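Transcriptional activator TenA-1 (Sulfolobus solfataricus P2, PDB 2QZC) probably acts as a TenA-type thiaminase, cleaving thiamine or related pyrimidine compounds. Local coordinates at residues A[110-113]-A[114-118]; A[198-201]-A[202-206]. One frame throughout, in Å; residues are numbered along the deposited sequence.

How the contacts relate
Both contacts are local, each made between neighbouring turns of its own helix: contact 1 at the start of helix 110-125, contact 2 near the end of helix 186-208, close to the C-terminus. Contact 1 closes before contact 2 opens, yet their centres lie only about 11 Å apart, because the two helices pack together in the all-helical, heme oxygenase-like fold. They touch through Tyr115 OH and Glu199 OE2, 2.6 Å apart and probably hydrogen-bonded, while the rings of Tyr115 and His118 lie against Phe198 and Asn112 OD1 packs on Phe202. An imidazole, probably from the crystallisation liquor, lies beside Tyr115, Glu199 and Phe202 and probably marks a pocket to which both helices contribute.

Contact 1: A[110-113]-A[114-118]; sequences LINY and AYTRH
Tyr113 and Arg117 make a local side-chain contact one turn apart in the first turns of helix 110-125, a helix whose inner side packs on helices 38-63 and 186-208. The backbone supplies the frame: Ala114, Tyr115, Thr116 and Arg117 each send their N-H to the carbonyl four residues earlier, as in Thr116 N to Asn112 O at 2.9 Å. Arg117 is modelled in two conformers, and what follows for its side chain holds for one of them. With CG anti to its N (chi1 -171°), Tyr113 holds its ring where Arg117 can pass over one face, and CD of Arg117 makes a CH-pi contact 3.9 Å from the Tyr113 ring centroid. The still closer approach of the guanidinium to the ring, the planes 36° apart, is doubtful. An arginine suits a partly exposed site: its methylenes can lie on an aromatic ring while its N-H groups reach polar partners such as Thr116 OG1.

In that conformer NH1 of Arg117 gives a hydrogen bond to Thr116 OG1, 3.2 Å away, in the guanidinium plane. Thr116 OG1 sits between its own N and carbonyl carbon, which places it 3.1 Å from Asn112 O and 3.0 Å from Tyr113 O; its one proton can serve either. The methyl CG2 of Thr116 packs 3.5 Å from Asn112 OD1. That oxygen is buried with no polar partner in the model, whereas Asn112 ND2 is held by Gln47 of helix 38-63. Tyr115 packs its ring on Phe198 and bonds its hydroxyl to Glu199. Bonding back to a carbonyl of the preceding turn is a common way for a threonine in a helix to satisfy its hydroxyl, and here the helix belongs to the bundle of the heme oxygenase-like fold, beside the probable TenA active-site pocket.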
loop_
_atom_site.group_PDB
_atom_site.type_symbol
_atom_site.label_atom_id
_atom_site.label_comp_id
_atom_site.label_asym_id
_atom_site.label_seq_id
_atom_site.Cartn_x
_atom_site.Cartn_y
_atom_site.Cartn_z
ATOM N N LEU A 110 -15.910 10.923 -19.375
ATOM C CA LEU A 110 -14.927 12.005 -19.298
ATOM C C LEU A 110 -14.678 12.425 -17.856
ATOM O O LEU A 110 -13.510 12.629 -17.467
ATOM C CB LEU A 110 -15.413 13.219 -20.105
ATOM C CG LEU A 110 -14.541 14.482 -20.038
ATOM C CD1 LEU A 110 -13.118 14.207 -20.437
ATOM C CD2 LEU A 110 -15.136 15.615 -20.905
ATOM N N ILE A 111 -15.726 12.559 -17.051
ATOM C CA ILE A 111 -15.541 13.003 -15.682
ATOM C C ILE A 111 -14.728 12.001 -14.857
ATOM O O ILE A 111 -13.829 12.401 -14.106
ATOM C CB ILE A 111 -16.888 13.268 -14.997
ATOM C CG1 ILE A 111 -17.669 14.355 -15.707
ATOM C CG2 ILE A 111 -16.669 13.700 -13.530
ATOM C CD1 ILE A 111 -16.980 15.729 -15.740
ATOM N N ASN A 112 -15.014 10.710 -15.012
ATOM C CA ASN A 112 -14.249 9.670 -14.294
ATOM C C ASN A 112 -12.788 9.676 -14.734
ATOM O O ASN A 112 -11.828 9.568 -13.943
ATOM C CB ASN A 112 -14.914 8.331 -14.553
ATOM C CG ASN A 112 -14.440 7.218 -13.647
ATOM O OD1 ASN A 112 -13.708 7.451 -12.687
ATOM N ND2 ASN A 112 -14.908 5.985 -13.968
ATOM N N TYR A 113 -12.593 9.804 -16.049
ATOM C CA TYR A 113 -11.220 9.860 -16.580
ATOM C C TYR A 113 -10.450 11.007 -15.939
ATOM O O TYR A 113 -9.346 10.880 -15.384
ATOM C CB TYR A 113 -11.212 9.971 -18.115
ATOM C CG TYR A 113 -9.791 9.812 -18.638
ATOM C CD1 TYR A 113 -9.221 8.565 -18.762
ATOM C CD2 TYR A 113 -9.017 10.888 -18.950
ATOM C CE1 TYR A 113 -7.910 8.396 -19.168
ATOM C CE2 TYR A 113 -7.669 10.727 -19.361
ATOM C CZ TYR A 113 -7.146 9.475 -19.486
ATOM O OH TYR A 113 -5.823 9.301 -19.824
ATOM N N ALA A 114 -11.052 12.196 -15.971
ATOM C CA ALA A 114 -10.421 13.374 -15.394
ATOM C C ALA A 114 -10.162 13.235 -13.893
ATOM O O ALA A 114 -9.091 13.620 -13.385
ATOM C CB ALA A 114 -11.333 14.621 -15.646
ATOM N N TYR A 115 -11.140 12.710 -13.181
ATOM C CA TYR A 115 -11.075 12.582 -11.728
ATOM C C TYR A 115 -9.946 11.627 -11.329
ATOM O O TYR A 115 -9.111 11.926 -10.430
ATOM C CB TYR A 115 -12.414 12.146 -11.184
ATOM C CG TYR A 115 -12.643 12.230 -9.678
ATOM C CD1 TYR A 115 -11.728 12.780 -8.773
ATOM C CD2 TYR A 115 -13.896 11.854 -9.181
ATOM C CE1 TYR A 115 -12.005 12.872 -7.408
ATOM C CE2 TYR A 115 -14.185 11.976 -7.817
ATOM C CZ TYR A 115 -13.235 12.488 -6.929
ATOM O OH TYR A 115 -13.537 12.574 -5.584
ATOM N N THR A 116 -9.911 10.483 -12.006
ATOM C CA THR A 116 -8.810 9.548 -11.719
ATOM C C THR A 116 -7.447 10.169 -12.036
ATOM O O THR A 116 -6.502 9.998 -11.275
ATOM C CB THR A 116 -9.013 8.193 -12.408
ATOM O OG1 THR A 116 -9.016 8.375 -13.829
ATOM C CG2 THR A 116 -10.274 7.479 -11.910
ATOM N N ARG A 117 -7.320 10.873 -13.174
ATOM C CA ARG A 117 -6.041 11.502 -13.503
ATOM C C ARG A 117 -5.654 12.600 -12.514
ATOM O O ARG A 117 -4.452 12.829 -12.250
ATOM C CB ARG A 117 -5.977 11.937 -14.978
ATOM C CG ARG A 117 -5.526 10.845 -15.915
ATOM C CD ARG A 117 -6.328 9.571 -15.845
ATOM N NE ARG A 117 -5.833 8.573 -16.786
ATOM C CZ ARG A 117 -6.197 7.294 -16.777
ATOM N NH1 ARG A 117 -7.070 6.824 -15.904
ATOM N NH2 ARG A 117 -5.703 6.500 -17.703
ATOM N N HIS A 118 -6.649 13.280 -11.954
ATOM C CA HIS A 118 -6.461 14.293 -10.873
ATOM C C HIS A 118 -5.806 13.627 -9.641
ATOM O O HIS A 118 -4.821 14.118 -9.096
ATOM C CB HIS A 118 -7.854 14.873 -10.558
ATOM C CG HIS A 118 -7.985 15.703 -9.312
ATOM N ND1 HIS A 118 -7.506 16.995 -9.194
ATOM C CD2 HIS A 118 -8.678 15.446 -8.176
ATOM C CE1 HIS A 118 -7.903 17.477 -8.025
ATOM N NE2 HIS A 118 -8.621 16.569 -7.400
#

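Contact 2: A[198-201]-A[202-206]. With IMD (imidazole), chain C.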
loop_
_atom_site.group_PDB
_atom_site.type_symbol
_atom_site.label_atom_id
_atom_site.label_comp_id
_atom_site.label_asym_id
_atom_site.label_seq_id
_atom_site.Cartn_x
_atom_site.Cartn_y
_atom_site.Cartn_z
ATOM N N PHE A 198 -15.594 17.281 -9.030
ATOM C CA PHE A 198 -15.591 16.022 -9.757
ATOM C C PHE A 198 -16.649 15.055 -9.211
ATOM O O PHE A 198 -17.223 14.274 -9.981
ATOM C CB PHE A 198 -14.207 15.356 -9.737
ATOM C CG PHE A 198 -13.179 16.035 -10.579
ATOM C CD1 PHE A 198 -13.397 16.143 -11.941
ATOM C CD2 PHE A 198 -11.924 16.365 -10.092
ATOM C CE1 PHE A 198 -12.433 16.729 -12.783
ATOM C CE2 PHE A 198 -10.990 16.961 -10.873
ATOM C CZ PHE A 198 -11.212 17.142 -12.229
ATOM N N GLU A 199 -16.878 15.046 -7.904
ATOM C CA GLU A 199 -17.928 14.193 -7.318
ATOM C C GLU A 199 -19.298 14.573 -7.848
ATOM O O GLU A 199 -20.105 13.720 -8.257
ATOM C CB GLU A 199 -17.905 14.296 -5.796
ATOM C CG GLU A 199 -16.742 13.593 -5.146
ATOM C CD GLU A 199 -16.814 12.087 -5.251
ATOM O OE1 GLU A 199 -17.892 11.522 -5.565
ATOM O OE2 GLU A 199 -15.768 11.427 -5.008
ATOM N N ILE A 200 -19.593 15.878 -7.851
ATOM C CA ILE A 200 -20.860 16.374 -8.400
ATOM C C ILE A 200 -20.996 15.928 -9.869
ATOM O O ILE A 200 -22.048 15.387 -10.287
ATOM C CB ILE A 200 -20.944 17.896 -8.280
ATOM C CG1 ILE A 200 -20.979 18.320 -6.811
ATOM C CG2 ILE A 200 -22.201 18.426 -9.006
ATOM C CD1 ILE A 200 -20.643 19.819 -6.566
ATOM N N GLY A 201 -19.940 16.136 -10.641
ATOM C CA GLY A 201 -19.918 15.725 -12.029
ATOM C C GLY A 201 -20.073 14.238 -12.222
ATOM O O GLY A 201 -20.671 13.778 -13.195
ATOM N N PHE A 202 -19.523 13.456 -11.299
ATOM C CA PHE A 202 -19.601 11.974 -11.378
ATOM C C PHE A 202 -21.056 11.496 -11.272
ATOM O O PHE A 202 -21.503 10.653 -12.061
ATOM C CB PHE A 202 -18.732 11.350 -10.255
ATOM C CG PHE A 202 -18.318 9.929 -10.501
ATOM C CD1 PHE A 202 -19.157 8.866 -10.225
ATOM C CD2 PHE A 202 -17.052 9.654 -11.007
ATOM C CE1 PHE A 202 -18.746 7.512 -10.532
ATOM C CE2 PHE A 202 -16.637 8.348 -11.235
ATOM C CZ PHE A 202 -17.494 7.295 -11.018
ATOM N N TRP A 203 -21.792 12.087 -10.340
ATOM C CA TRP A 203 -23.219 11.744 -10.207
ATOM C C TRP A 203 -23.988 12.252 -11.421
ATOM O O TRP A 203 -24.890 11.563 -11.903
ATOM C CB TRP A 203 -23.831 12.381 -8.975
ATOM C CG TRP A 203 -23.366 12.111 -7.607
ATOM C CD1 TRP A 203 -23.095 13.066 -6.661
ATOM C CD2 TRP A 203 -23.206 10.850 -6.955
ATOM N NE1 TRP A 203 -22.800 12.475 -5.474
ATOM C CE2 TRP A 203 -22.814 11.124 -5.625
ATOM C CE3 TRP A 203 -23.327 9.503 -7.378
ATOM C CZ2 TRP A 203 -22.527 10.103 -4.674
ATOM C CZ3 TRP A 203 -23.064 8.515 -6.469
ATOM C CH2 TRP A 203 -22.671 8.834 -5.094
ATOM N N ASP A 204 -23.703 13.474 -11.886
ATOM C CA ASP A 204 -24.308 14.089 -13.108
ATOM C C ASP A 204 -24.155 13.124 -14.311
ATOM O O ASP A 204 -25.086 12.848 -15.084
ATOM C CB ASP A 204 -23.603 15.425 -13.566
ATOM C CG ASP A 204 -23.764 16.671 -12.614
ATOM O OD1 ASP A 204 -24.678 16.678 -11.787
ATOM O OD2 ASP A 204 -22.917 17.656 -12.720
ATOM N N ALA A 205 -22.930 12.656 -14.499
ATOM C CA ALA A 205 -22.574 11.814 -15.638
ATOM C C ALA A 205 -23.282 10.464 -15.599
ATOM O O ALA A 205 -23.604 9.896 -16.664
ATOM C CB ALA A 205 -21.053 11.632 -15.707
ATOM N N SER A 206 -23.551 9.964 -14.388
ATOM C CA SER A 206 -24.291 8.716 -14.221
ATOM C C SER A 206 -25.776 8.953 -14.535
ATOM O O SER A 206 -26.381 8.138 -15.236
ATOM C CB SER A 206 -24.059 8.105 -12.843
ATOM O OG SER A 206 -22.763 7.514 -12.758
HETATM N N1 IMD C . -16.249 8.873 -6.028
HETATM C C2 IMD C . -16.388 7.668 -5.523
HETATM N N3 IMD C . -16.639 6.847 -6.527
HETATM C C4 IMD C . -16.615 7.536 -7.670
HETATM C C5 IMD C . -16.356 8.847 -7.363
#
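Phe198 opens this pair of turns in helix 186-208 by accepting Phe202 N at its O, 2.8 Å away in a bond bent to 139°, while its own ring packs on helix 110-125. Next, Glu199 takes Trp203 N on its backbone O. Its side chain bends at chi2 (-69°) and carries OE2 to the imidazole, whose N1 donates a hydrogen bond of 2.8 Å to Glu199 OE2. A glutamate suits this buried spot, its OE2 lying within hydrogen-bonding reach of both the ligand and the hydroxyl of Tyr115. Ile200 accepts Asp204 N and packs its side chain on Leu18 and Tyr22 of helix 18-23, where a branched hydrocarbon fits well, and Gly201 O receives Ala205 N at 2.8 Å.

Phe202, one turn after Phe198, gives the pocket a flat wall: imidazole C4 lies 3.4 Å above the plane of the Phe202 ring, over its centre. A serine in place of Phe202 would remove that face and would probably leave the imidazole held by its hydrogen bonds to Glu199 and Asp48 yet free to tilt. This polar grip and an aromatic face beside it are consistent with the pyrimidine-binding pocket of TenA proteins.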